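Local coordinates for histidine triad protein (Plasmodium falciparum 3D7, PDB 5CS2) that probably hydrolyses diadenosine triphosphate to AMP and ADP, with manganese as likely cofactor, and binds the antimalarial natural product cyclomarin A, at residues Y23-Y28 against Y43-N48; L58-K63 against I76-L81; Y87-L92 against N189-Y194; A101-K106 against H116-P121. One frame throughout, in Å; residues are numbered along the deposited sequence.

Contact 1: residues Y23-Y28 against Y43-N48; sequences YEFGIY and YGFVNN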
# COMPACT_ATOMS: atom_id res chain seq x y z
N TYR A 23 -16.11 -2.87 -16.07
CA TYR A 23 -15.07 -3.10 -15.07
C TYR A 23 -14.15 -4.21 -15.53
O TYR A 23 -14.50 -5.39 -15.44
CB TYR A 23 -15.71 -3.46 -13.73
CG TYR A 23 -16.46 -2.29 -13.16
CD1 TYR A 23 -15.82 -1.34 -12.38
CD2 TYR A 23 -17.84 -2.17 -13.33
CE1 TYR A 23 -16.50 -0.27 -11.83
CE2 TYR A 23 -18.54 -1.08 -12.80
CZ TYR A 23 -17.86 -0.14 -12.04
OH TYR A 23 -18.51 0.97 -11.54
N GLU A 24 -12.98 -3.83 -16.00
CA GLU A 24 -11.98 -4.80 -16.47
C GLU A 24 -11.02 -5.11 -15.34
O GLU A 24 -10.60 -4.20 -14.62
CB GLU A 24 -11.17 -4.21 -17.63
CG GLU A 24 -11.92 -4.12 -18.96
CD GLU A 24 -11.13 -3.46 -20.08
OE1 GLU A 24 -9.90 -3.24 -19.92
OE2 GLU A 24 -11.74 -3.15 -21.13
N PHE A 25 -10.66 -6.39 -15.20
CA PHE A 25 -9.64 -6.80 -14.24
C PHE A 25 -8.77 -7.84 -14.96
O PHE A 25 -9.14 -9.00 -14.98
CB PHE A 25 -10.30 -7.38 -12.99
CG PHE A 25 -9.33 -7.79 -11.91
CD1 PHE A 25 -8.29 -6.95 -11.51
CD2 PHE A 25 -9.48 -9.01 -11.25
CE1 PHE A 25 -7.42 -7.33 -10.49
CE2 PHE A 25 -8.63 -9.37 -10.19
CZ PHE A 25 -7.61 -8.53 -9.82
N GLY A 26 -7.65 -7.40 -15.53
CA GLY A 26 -6.81 -8.30 -16.33
C GLY A 26 -7.64 -8.69 -17.56
O GLY A 26 -8.31 -7.84 -18.14
N ILE A 27 -7.63 -9.97 -17.91
CA ILE A 27 -8.44 -10.46 -19.05
C ILE A 27 -9.92 -10.66 -18.63
O ILE A 27 -10.75 -11.08 -19.45
CB ILE A 27 -7.87 -11.83 -19.57
CG1 ILE A 27 -7.92 -12.90 -18.46
CG2 ILE A 27 -6.48 -11.65 -20.20
CD1 ILE A 27 -7.45 -14.37 -18.81
N TYR A 28 -10.21 -10.48 -17.32
CA TYR A 28 -11.54 -10.74 -16.75
C TYR A 28 -12.41 -9.50 -16.70
O TYR A 28 -11.95 -8.38 -16.93
CB TYR A 28 -11.44 -11.40 -15.37
CG TYR A 28 -10.61 -12.66 -15.38
CD1 TYR A 28 -11.07 -13.82 -15.99
CD2 TYR A 28 -9.32 -12.67 -14.85
CE1 TYR A 28 -10.30 -14.98 -16.02
CE2 TYR A 28 -8.55 -13.84 -14.84
CZ TYR A 28 -9.05 -14.99 -15.44
OH TYR A 28 -8.31 -16.14 -15.49
N TYR A 43 -11.46 1.32 -8.61
CA TYR A 43 -12.70 0.73 -8.14
C TYR A 43 -12.43 -0.36 -7.13
O TYR A 43 -11.33 -0.89 -7.06
CB TYR A 43 -13.64 0.30 -9.28
CG TYR A 43 -13.21 -0.92 -10.06
CD1 TYR A 43 -12.34 -0.80 -11.13
CD2 TYR A 43 -13.71 -2.17 -9.75
CE1 TYR A 43 -11.99 -1.92 -11.90
CE2 TYR A 43 -13.35 -3.30 -10.49
CZ TYR A 43 -12.52 -3.16 -11.58
OH TYR A 43 -12.16 -4.28 -12.32
N GLY A 44 -13.41 -0.63 -6.30
CA GLY A 44 -13.34 -1.63 -5.26
C GLY A 44 -14.40 -2.67 -5.50
O GLY A 44 -15.54 -2.33 -5.82
N PHE A 45 -14.02 -3.92 -5.38
CA PHE A 45 -14.95 -5.02 -5.58
C PHE A 45 -14.72 -6.17 -4.62
O PHE A 45 -13.61 -6.34 -4.09
CB PHE A 45 -14.96 -5.46 -7.05
CG PHE A 45 -13.64 -6.03 -7.55
CD1 PHE A 45 -12.58 -5.19 -7.87
CD2 PHE A 45 -13.47 -7.39 -7.70
CE1 PHE A 45 -11.36 -5.71 -8.33
CE2 PHE A 45 -12.27 -7.91 -8.21
CZ PHE A 45 -11.23 -7.06 -8.52
N VAL A 46 -15.80 -6.91 -4.30
CA VAL A 46 -15.71 -8.05 -3.39
C VAL A 46 -14.98 -9.20 -4.08
O VAL A 46 -15.10 -9.38 -5.28
CB VAL A 46 -17.07 -8.50 -2.78
CG1 VAL A 46 -17.59 -7.48 -1.78
CG2 VAL A 46 -18.11 -8.78 -3.87
N ASN A 47 -14.19 -9.95 -3.31
CA ASN A 47 -13.41 -11.09 -3.81
C ASN A 47 -14.26 -12.36 -3.91
O ASN A 47 -14.92 -12.71 -2.94
CB ASN A 47 -12.21 -11.32 -2.89
CG ASN A 47 -11.11 -12.18 -3.48
OD1 ASN A 47 -11.32 -12.97 -4.40
ND2 ASN A 47 -9.92 -12.05 -2.93
N ASN A 48 -14.23 -13.06 -5.07
CA ASN A 48 -14.96 -14.33 -5.28
C ASN A 48 -14.30 -15.50 -4.57
O ASN A 48 -14.95 -16.52 -4.34
CB ASN A 48 -15.15 -14.65 -6.79
CG ASN A 48 -13.91 -15.07 -7.53
OD1 ASN A 48 -12.80 -14.56 -7.31
ND2 ASN A 48 -14.07 -15.99 -8.45

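Contact 2: residues L58-K63 against I76-L81; sequences LTTLKK and IDINLL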
# COMPACT_ATOMS: atom_id res chain seq x y z
N LEU A 58 -8.98 -3.72 -4.59
CA LEU A 58 -9.04 -2.39 -5.20
C LEU A 58 -8.17 -2.44 -6.44
O LEU A 58 -7.08 -3.01 -6.38
CB LEU A 58 -8.48 -1.29 -4.29
CG LEU A 58 -9.05 -1.22 -2.86
CD1 LEU A 58 -8.56 0.03 -2.19
CD2 LEU A 58 -10.56 -1.17 -2.84
N THR A 59 -8.65 -1.90 -7.56
CA THR A 59 -7.83 -1.94 -8.77
C THR A 59 -7.99 -0.67 -9.55
O THR A 59 -8.91 0.11 -9.27
CB THR A 59 -8.11 -3.23 -9.58
OG1 THR A 59 -7.07 -3.41 -10.57
CG2 THR A 59 -9.41 -3.19 -10.30
N THR A 60 -7.13 -0.46 -10.55
CA THR A 60 -7.21 0.72 -11.40
C THR A 60 -8.23 0.49 -12.49
O THR A 60 -8.41 -0.65 -12.91
CB THR A 60 -5.84 1.02 -12.03
OG1 THR A 60 -5.37 -0.21 -12.57
CG2 THR A 60 -4.84 1.57 -11.01
N LEU A 61 -8.93 1.54 -12.94
CA LEU A 61 -9.93 1.39 -14.00
C LEU A 61 -9.20 1.05 -15.32
O LEU A 61 -9.71 0.26 -16.12
CB LEU A 61 -10.76 2.68 -14.15
CG LEU A 61 -11.85 2.90 -13.08
CD1 LEU A 61 -12.26 4.37 -13.00
CD2 LEU A 61 -13.06 2.01 -13.30
N LYS A 62 -8.00 1.63 -15.50
CA LYS A 62 -7.12 1.36 -16.64
C LYS A 62 -6.24 0.15 -16.32
O LYS A 62 -5.65 0.10 -15.24
CB LYS A 62 -6.28 2.60 -16.99
CG LYS A 62 -5.41 2.40 -18.23
CD LYS A 62 -5.10 3.70 -18.99
CE LYS A 62 -4.30 3.44 -20.26
NZ LYS A 62 -5.06 2.64 -21.27
N LYS A 63 -6.17 -0.83 -17.24
CA LYS A 63 -5.36 -2.02 -17.03
C LYS A 63 -3.87 -1.66 -17.08
O LYS A 63 -3.38 -1.16 -18.10
CB LYS A 63 -5.70 -3.12 -18.04
CG LYS A 63 -5.17 -4.48 -17.64
CD LYS A 63 -4.94 -5.38 -18.84
CE LYS A 63 -4.11 -6.57 -18.47
NZ LYS A 63 -2.65 -6.28 -18.49
N ILE A 76 -1.99 8.08 -5.97
CA ILE A 76 -2.72 8.79 -4.92
C ILE A 76 -4.15 8.27 -4.79
O ILE A 76 -4.62 8.02 -3.68
CB ILE A 76 -2.66 10.30 -5.22
CG1 ILE A 76 -1.20 10.84 -5.08
CG2 ILE A 76 -3.70 11.11 -4.37
CD1 ILE A 76 -1.00 12.27 -5.64
N ASP A 77 -4.84 8.13 -5.93
CA ASP A 77 -6.23 7.69 -5.93
C ASP A 77 -6.41 6.32 -5.28
O ASP A 77 -7.20 6.19 -4.35
CB ASP A 77 -6.80 7.72 -7.37
CG ASP A 77 -8.29 7.43 -7.44
OD1 ASP A 77 -8.68 6.29 -7.12
OD2 ASP A 77 -9.07 8.33 -7.88
N ILE A 78 -5.66 5.31 -5.74
CA ILE A 78 -5.84 3.96 -5.24
C ILE A 78 -5.47 3.83 -3.74
O ILE A 78 -6.09 3.04 -3.02
CB ILE A 78 -5.17 2.87 -6.12
CG1 ILE A 78 -5.83 1.50 -5.85
CG2 ILE A 78 -3.65 2.80 -5.88
CD1 ILE A 78 -5.53 0.36 -6.79
N ASN A 79 -4.52 4.67 -3.30
CA ASN A 79 -4.05 4.61 -1.92
C ASN A 79 -4.95 5.36 -0.97
O ASN A 79 -5.15 4.88 0.15
CB ASN A 79 -2.61 5.02 -1.82
CG ASN A 79 -1.75 3.83 -2.23
OD1 ASN A 79 -1.80 2.74 -1.64
ND2 ASN A 79 -1.07 3.97 -3.35
N LEU A 80 -5.51 6.48 -1.40
CA LEU A 80 -6.53 7.17 -0.58
C LEU A 80 -7.78 6.29 -0.48
O LEU A 80 -8.36 6.17 0.60
CB LEU A 80 -6.87 8.55 -1.15
CG LEU A 80 -5.75 9.61 -1.10
CD1 LEU A 80 -6.24 10.90 -1.72
CD2 LEU A 80 -5.25 9.86 0.34
N LEU A 81 -8.16 5.59 -1.59
CA LEU A 81 -9.29 4.65 -1.55
C LEU A 81 -9.01 3.50 -0.57
O LEU A 81 -9.89 3.09 0.17
CB LEU A 81 -9.57 4.10 -2.98
CG LEU A 81 -10.74 3.12 -3.07
CD1 LEU A 81 -12.06 3.79 -2.59
CD2 LEU A 81 -10.92 2.64 -4.49

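Contact 3: residues Y87-L92 against N189-Y194; sequences YIMGNL and NLIKSY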
# COMPACT_ATOMS: atom_id res chain seq x y z
N TYR A 87 -11.15 2.12 6.73
CA TYR A 87 -12.07 2.78 7.67
C TYR A 87 -13.48 2.16 7.58
O TYR A 87 -14.02 1.71 8.59
CB TYR A 87 -12.12 4.28 7.40
CG TYR A 87 -13.08 5.05 8.29
CD1 TYR A 87 -12.76 5.32 9.62
CD2 TYR A 87 -14.31 5.48 7.81
CE1 TYR A 87 -13.63 6.05 10.44
CE2 TYR A 87 -15.20 6.17 8.63
CZ TYR A 87 -14.85 6.47 9.94
OH TYR A 87 -15.71 7.19 10.73
N ILE A 88 -14.03 2.05 6.35
CA ILE A 88 -15.36 1.45 6.13
C ILE A 88 -15.43 0.02 6.62
O ILE A 88 -16.34 -0.32 7.38
CB ILE A 88 -15.74 1.56 4.62
CG1 ILE A 88 -15.87 3.04 4.15
CG2 ILE A 88 -17.01 0.73 4.30
CD1 ILE A 88 -16.93 3.97 4.94
N MET A 89 -14.49 -0.84 6.17
CA MET A 89 -14.46 -2.25 6.55
C MET A 89 -14.29 -2.42 8.05
O MET A 89 -14.83 -3.38 8.62
CB MET A 89 -13.42 -3.05 5.76
CG MET A 89 -13.58 -2.99 4.24
SD MET A 89 -15.21 -3.53 3.63
CE MET A 89 -15.04 -5.23 3.77
N GLY A 90 -13.53 -1.50 8.66
CA GLY A 90 -13.30 -1.49 10.10
C GLY A 90 -14.62 -1.34 10.83
O GLY A 90 -14.91 -2.13 11.73
N ASN A 91 -15.43 -0.38 10.38
CA ASN A 91 -16.76 -0.12 10.93
C ASN A 91 -17.75 -1.27 10.66
O ASN A 91 -18.51 -1.62 11.56
CB ASN A 91 -17.30 1.19 10.42
CG ASN A 91 -16.54 2.41 10.89
OD1 ASN A 91 -15.69 2.35 11.79
ND2 ASN A 91 -16.82 3.56 10.29
N LEU A 92 -17.70 -1.90 9.45
CA LEU A 92 -18.60 -3.00 9.08
C LEU A 92 -18.29 -4.37 9.68
O LEU A 92 -19.21 -5.10 10.05
CB LEU A 92 -18.70 -3.14 7.54
CG LEU A 92 -19.43 -2.06 6.78
CD1 LEU A 92 -19.26 -2.26 5.29
CD2 LEU A 92 -20.95 -2.05 7.12
N ASN A 189 -23.51 -4.89 -1.62
CA ASN A 189 -24.63 -4.01 -1.29
C ASN A 189 -24.52 -3.46 0.12
O ASN A 189 -24.75 -2.28 0.32
CB ASN A 189 -25.97 -4.73 -1.52
CG ASN A 189 -27.14 -3.78 -1.61
OD1 ASN A 189 -27.95 -3.69 -0.69
ND2 ASN A 189 -27.22 -3.03 -2.69
N LEU A 190 -24.10 -4.29 1.06
CA LEU A 190 -23.89 -3.89 2.45
C LEU A 190 -22.82 -2.77 2.52
O LEU A 190 -23.02 -1.75 3.19
CB LEU A 190 -23.46 -5.11 3.28
CG LEU A 190 -23.08 -4.85 4.74
CD1 LEU A 190 -24.31 -4.92 5.66
CD2 LEU A 190 -22.01 -5.84 5.20
N ILE A 191 -21.72 -2.94 1.75
CA ILE A 191 -20.64 -1.94 1.73
C ILE A 191 -21.08 -0.66 1.11
O ILE A 191 -20.93 0.39 1.71
CB ILE A 191 -19.36 -2.51 1.08
CG1 ILE A 191 -18.87 -3.75 1.85
CG2 ILE A 191 -18.30 -1.41 0.96
CD1 ILE A 191 -17.82 -4.58 1.14
N LYS A 192 -21.69 -0.73 -0.10
CA LYS A 192 -22.19 0.42 -0.82
C LYS A 192 -23.23 1.18 0.02
O LYS A 192 -23.18 2.40 0.08
CB LYS A 192 -22.92 -0.09 -2.09
CG LYS A 192 -22.43 0.41 -3.40
CD LYS A 192 -23.34 -0.07 -4.55
CE LYS A 192 -23.86 -1.50 -4.39
NZ LYS A 192 -24.80 -1.90 -5.49
N SER A 193 -24.15 0.45 0.68
CA SER A 193 -25.22 1.04 1.51
C SER A 193 -24.65 1.85 2.66
O SER A 193 -25.11 2.97 2.90
CB SER A 193 -26.17 -0.02 2.04
OG SER A 193 -26.84 -0.65 0.96
N TYR A 194 -23.60 1.31 3.31
CA TYR A 194 -22.91 1.98 4.41
C TYR A 194 -22.20 3.23 3.95
O TYR A 194 -22.34 4.26 4.59
CB TYR A 194 -21.99 1.01 5.13
CG TYR A 194 -21.40 1.61 6.39
CD1 TYR A 194 -22.12 1.62 7.58
CD2 TYR A 194 -20.13 2.19 6.38
CE1 TYR A 194 -21.60 2.22 8.73
CE2 TYR A 194 -19.59 2.77 7.53
CZ TYR A 194 -20.34 2.79 8.70
OH TYR A 194 -19.80 3.36 9.82

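Contact 4: residues A101-K106 against H116-P121; sequences AIQDGK and HIHIIP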
# COMPACT_ATOMS: atom_id res chain seq x y z
N ALA A 101 -2.12 -5.58 1.11
CA ALA A 101 -0.99 -6.05 0.29
C ALA A 101 -1.17 -5.93 -1.18
O ALA A 101 -2.30 -6.06 -1.68
CB ALA A 101 -0.65 -7.48 0.62
N ILE A 102 -0.03 -5.75 -1.90
CA ILE A 102 0.04 -5.78 -3.36
C ILE A 102 1.00 -6.91 -3.75
O ILE A 102 2.12 -6.95 -3.23
CB ILE A 102 0.50 -4.44 -3.99
CG1 ILE A 102 -0.38 -3.25 -3.54
CG2 ILE A 102 0.57 -4.54 -5.53
CD1 ILE A 102 0.09 -1.88 -4.12
N GLN A 103 0.55 -7.88 -4.58
CA GLN A 103 1.43 -8.93 -5.11
C GLN A 103 1.87 -8.31 -6.44
O GLN A 103 1.18 -8.44 -7.45
CB GLN A 103 0.67 -10.25 -5.33
CG GLN A 103 0.05 -10.80 -4.06
CD GLN A 103 -0.94 -11.88 -4.40
OE1 GLN A 103 -1.98 -11.62 -4.99
NE2 GLN A 103 -0.59 -13.10 -4.08
N ASP A 104 2.95 -7.51 -6.40
CA ASP A 104 3.40 -6.76 -7.56
C ASP A 104 4.29 -7.58 -8.50
O ASP A 104 5.49 -7.38 -8.55
CB ASP A 104 4.09 -5.46 -7.10
CG ASP A 104 4.50 -4.51 -8.20
OD1 ASP A 104 3.85 -4.52 -9.27
OD2 ASP A 104 5.40 -3.68 -7.95
N GLY A 105 3.66 -8.47 -9.25
CA GLY A 105 4.39 -9.29 -10.21
C GLY A 105 4.25 -10.77 -9.98
O GLY A 105 3.94 -11.21 -8.87
N LYS A 106 4.53 -11.57 -11.03
CA LYS A 106 4.38 -13.01 -10.97
C LYS A 106 5.15 -13.68 -9.83
O LYS A 106 4.62 -14.59 -9.17
CB LYS A 106 4.74 -13.66 -12.34
CG LYS A 106 4.15 -15.05 -12.53
CD LYS A 106 4.17 -15.49 -14.01
CE LYS A 106 3.17 -16.59 -14.29
NZ LYS A 106 1.76 -16.13 -14.20
N HIS A 116 -3.42 -4.63 -8.22
CA HIS A 116 -4.56 -4.61 -7.27
C HIS A 116 -4.10 -4.66 -5.82
O HIS A 116 -3.08 -5.28 -5.50
CB HIS A 116 -5.62 -5.69 -7.58
CG HIS A 116 -5.11 -7.09 -7.62
ND1 HIS A 116 -4.34 -7.54 -8.69
CD2 HIS A 116 -5.30 -8.11 -6.76
CE1 HIS A 116 -4.07 -8.81 -8.43
NE2 HIS A 116 -4.63 -9.21 -7.29
N ILE A 117 -4.88 -4.04 -4.92
CA ILE A 117 -4.56 -4.08 -3.49
C ILE A 117 -5.56 -5.00 -2.82
O ILE A 117 -6.77 -4.88 -3.07
CB ILE A 117 -4.69 -2.67 -2.86
CG1 ILE A 117 -3.74 -1.62 -3.51
CG2 ILE A 117 -4.50 -2.75 -1.32
CD1 ILE A 117 -3.89 -0.12 -3.03
N HIS A 118 -5.07 -5.88 -1.97
CA HIS A 118 -5.86 -6.78 -1.13
C HIS A 118 -6.05 -6.09 0.20
O HIS A 118 -5.07 -5.58 0.79
CB HIS A 118 -5.12 -8.08 -0.83
CG HIS A 118 -4.91 -8.92 -2.03
ND1 HIS A 118 -5.82 -9.90 -2.39
CD2 HIS A 118 -3.91 -8.90 -2.93
CE1 HIS A 118 -5.33 -10.45 -3.48
NE2 HIS A 118 -4.18 -9.88 -3.85
N ILE A 119 -7.29 -6.08 0.71
CA ILE A 119 -7.56 -5.55 2.06
C ILE A 119 -8.28 -6.69 2.73
O ILE A 119 -9.36 -7.09 2.27
CB ILE A 119 -8.40 -4.27 2.08
CG1 ILE A 119 -7.66 -3.10 1.44
CG2 ILE A 119 -8.85 -3.94 3.53
CD1 ILE A 119 -8.55 -1.86 1.24
N ILE A 120 -7.70 -7.21 3.80
CA ILE A 120 -8.28 -8.36 4.52
C ILE A 120 -8.47 -8.00 5.98
O ILE A 120 -7.49 -7.89 6.73
CB ILE A 120 -7.47 -9.68 4.36
CG1 ILE A 120 -7.11 -9.99 2.89
CG2 ILE A 120 -8.23 -10.87 5.02
CD1 ILE A 120 -5.86 -10.80 2.67
N PRO A 121 -9.73 -7.91 6.43
CA PRO A 121 -9.97 -7.63 7.86
C PRO A 121 -9.41 -8.78 8.68
O PRO A 121 -9.45 -9.92 8.23
CB PRO A 121 -11.50 -7.58 7.95
CG PRO A 121 -11.95 -7.26 6.55
CD PRO A 121 -11.00 -8.05 5.70
O HOH W 1 -2.07 -7.82 -5.67
O HOH W 2 -1.08 -6.80 -8.29
O HOH W 3 -3.20 -11.85 -7.90

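Contact 1: residues Y23-Y28 against Y43-N48
Four aromatic side chains and one carbonyl join the short hairpin of residues 23-28 to strand 42-46 of the main sheet, with no backbone hydrogen bond between the two segments. The hairpin reverses through a type II' beta turn from Phe25 to Tyr28, closed by backbone bonds in both directions between these two residues, with Gly26 and Ile27 at the corners.

The hydrogen bond across the contact runs from Tyr43 OH to Glu24 O, 2.8 Å apart. It is not aligned with a carbonyl lone pair: the hydroxyl lies above the peptide plane, at a C=O...O angle of 106°.

The ring contacts are two T-shaped (edge-to-face) pairs. Tyr23 turns its edge to the face of Tyr43, with centroids 4.7 Å apart and planes at 63°. Tyr23 CD1 sits 3.4 Å above the centre of the Tyr43 ring. In the second pair the strand residue supplies the edge. Phe45 CZ stands over the middle of the Phe25 ring, its nearest carbon there being Phe25 CD2 at 3.8 Å, and the planes meet at 68°. Tyr43 and Phe45 both place CG in the crowded position between backbone N and carbonyl carbon, and both rings come off the strand toward the hairpin.

Outside the pair, Tyr23 OH bonds to Thr38 OG1 and Ser20 N, and Phe25 forms a further edge-to-face pair with His116, the predicted nucleophile. The chemistry is therefore largely aromatic with one polar tie, and it places an apolar ring beside the likely catalytic imidazole.

Contact 2: residues L58-K63 against I76-L81
This is helix-on-sheet packing within the HIT fold: helix 72-93 packs along strand 56-60, nearly antiparallel to it, with the local axes 9.0 Å apart and their directions at 167°. No hydrogen bond crosses between residues 58-63 and 76-81, and every residue that touches is buried.

Leu58 leads the segment with the largest share of the strand's contact. Its CD1 meets Leu81 CG at 3.9 Å, the two side chains crossing obliquely, while its CB faces Ile78 CG1 at 4.2 Å. The Ile78 CD1 methyl rests 3.7 Å from Leu58 O, a contact and not a bond. Ile78 holds CG1 anti to the backbone N (chi1 -159°), and its extended chain reaches the strand backbone.

At Thr59 the same methyl touches the main chain, Ile78 CD1 to Thr59 CA being 3.8 Å. The Thr59 side chain points away from the helix, its OG1 bonded to Val115 O, and it touches His116 on that other side.

Thr60 meets Ile78 CD1 only loosely, through its N and CG2. Its OG1 serves the bend that follows the strand, donating in the carbonyl plane to Lys62 O at 2.7 Å.

Contact 3: residues Y87-L92 against N189-Y194
A steep helix-helix crossing joins the C-terminal half of helix 72-93 to helix 181-199. The axes of the two segments pass 10.7 Å apart at 109°, and Ile88 and Ile191 have the nearest CA atoms.

Tyr194 and Leu92 bury the most surface, together about half of the 374 Å². Tyr194, with CG anti to the backbone N (chi1 -172°), reaches across to the opposing helix, its long direction roughly perpendicular to that helix's local axis. Leu92 lies over one face of its ring, Leu92 CD2 reaching Tyr194 CG at 3.8 Å, and Ile88 CD1 meets the ring edge at Tyr194 CE2, 3.9 Å away. At the far end, Asn91 ND2 gives a weak hydrogen bond to Tyr194 OH, 3.0 Å long and bent to 127° at the hydrogen. The same ND2 sits 3.4 Å above the Tyr87 ring plane, toward its rim, so the amide nitrogen is placed between one phenol oxygen and another ring.

Ile191 packs against Leu92 and Met89. Its CG1 touches Leu92 CD1 at 3.8 Å, and its CD1 touches Met89 SD at 3.8 Å. Met89 reaches it although its side chain starts away from this helix, because the chain bends at both chi2 and chi3. Leu190 adds an outer contact, its CG lying 4.2 Å from Leu92 CD2.

Farther along helix 181-199, Ile195 and Phe199 continue the packing on Ile88. Tyr87 stacks on Tyr5 of helix 4-11 and touches Asn68 of the second subunit, while Ile191 also meets Val46 of strand 42-46, bringing this helix pair against the sheet.

Contact 4: residues A101-K106 against H116-P121
Ala101 O is gripped twice: by the amide of His118, with Ala101 O to His118 N 2.8 Å and the bond almost straight at 177°, and by a CH...O contact from Ile117 CA at 3.5 Å. The amide comes in the carbonyl plane. The return bond, Ala101 N to His118 O at 3.0 Å, completes an antiparallel hydrogen-bonded pair.

Beyond it the strands diverge, at 145° between their directions. Ile102 and Ile117 still face each other, Ile102 CG1 packing on Ile117 CG1 at 3.7 Å, but at Gln103 and His116 the backbones are too far apart to bond directly and waters bridge them. One water accepts from Gln103 N and donates to His116 O; it also lies over the centre of the His116 ring. A second links Gln103 O to His116 N.

This is the hairpin of strands 97-104 and 116-122 that bears part of the histidine triad motif. His116 is the predicted nucleophile through its tele nitrogen, NE2; its ND1 bonds to His114 O, which would fix the ring's rotation and may enrich NE2 in electrons. Gln103 and His118 are predicted to bind substrate.

His118 NE2 makes a weak bond to Gln103 OE1, 3.0 Å long and 134° at the hydrogen, with amide and imidazole planes steeply inclined, while His118 ND1 is held by His55 NE2. A third water donates to Gln103 OE1 and lies 3.1 Å from His116 NE2 in a weak bond. Strand 97-104 pairs antiparallel with a strand of the second subunit, where Ala101 packs on Ala101 of that chain.

In the fold
Contacts 1, 2 and 4 share one sheet and converge on His116, the predicted nucleophile. Tyr43 N lies 2.9 Å from Thr59 O, tying contact 1 to contact 2, and Leu58 O lies 2.8 Å from Ile117 N, tying contact 2 to contact 4. Contact 1 reaches the imidazole from the hairpin, Phe25 CE1 being 3.6 Å from His116 ND1, and the Thr59 side chain is about 4 Å from that of His116. Contact 3 lies farthest from contact 4, centres about 20 Å apart, yet touches contact 1 where Val46 CG1 and Ile191 CD1 are 4.1 Å apart. Helix 72-93 serves contacts 2 and 3, whose centres are about 18 Å apart.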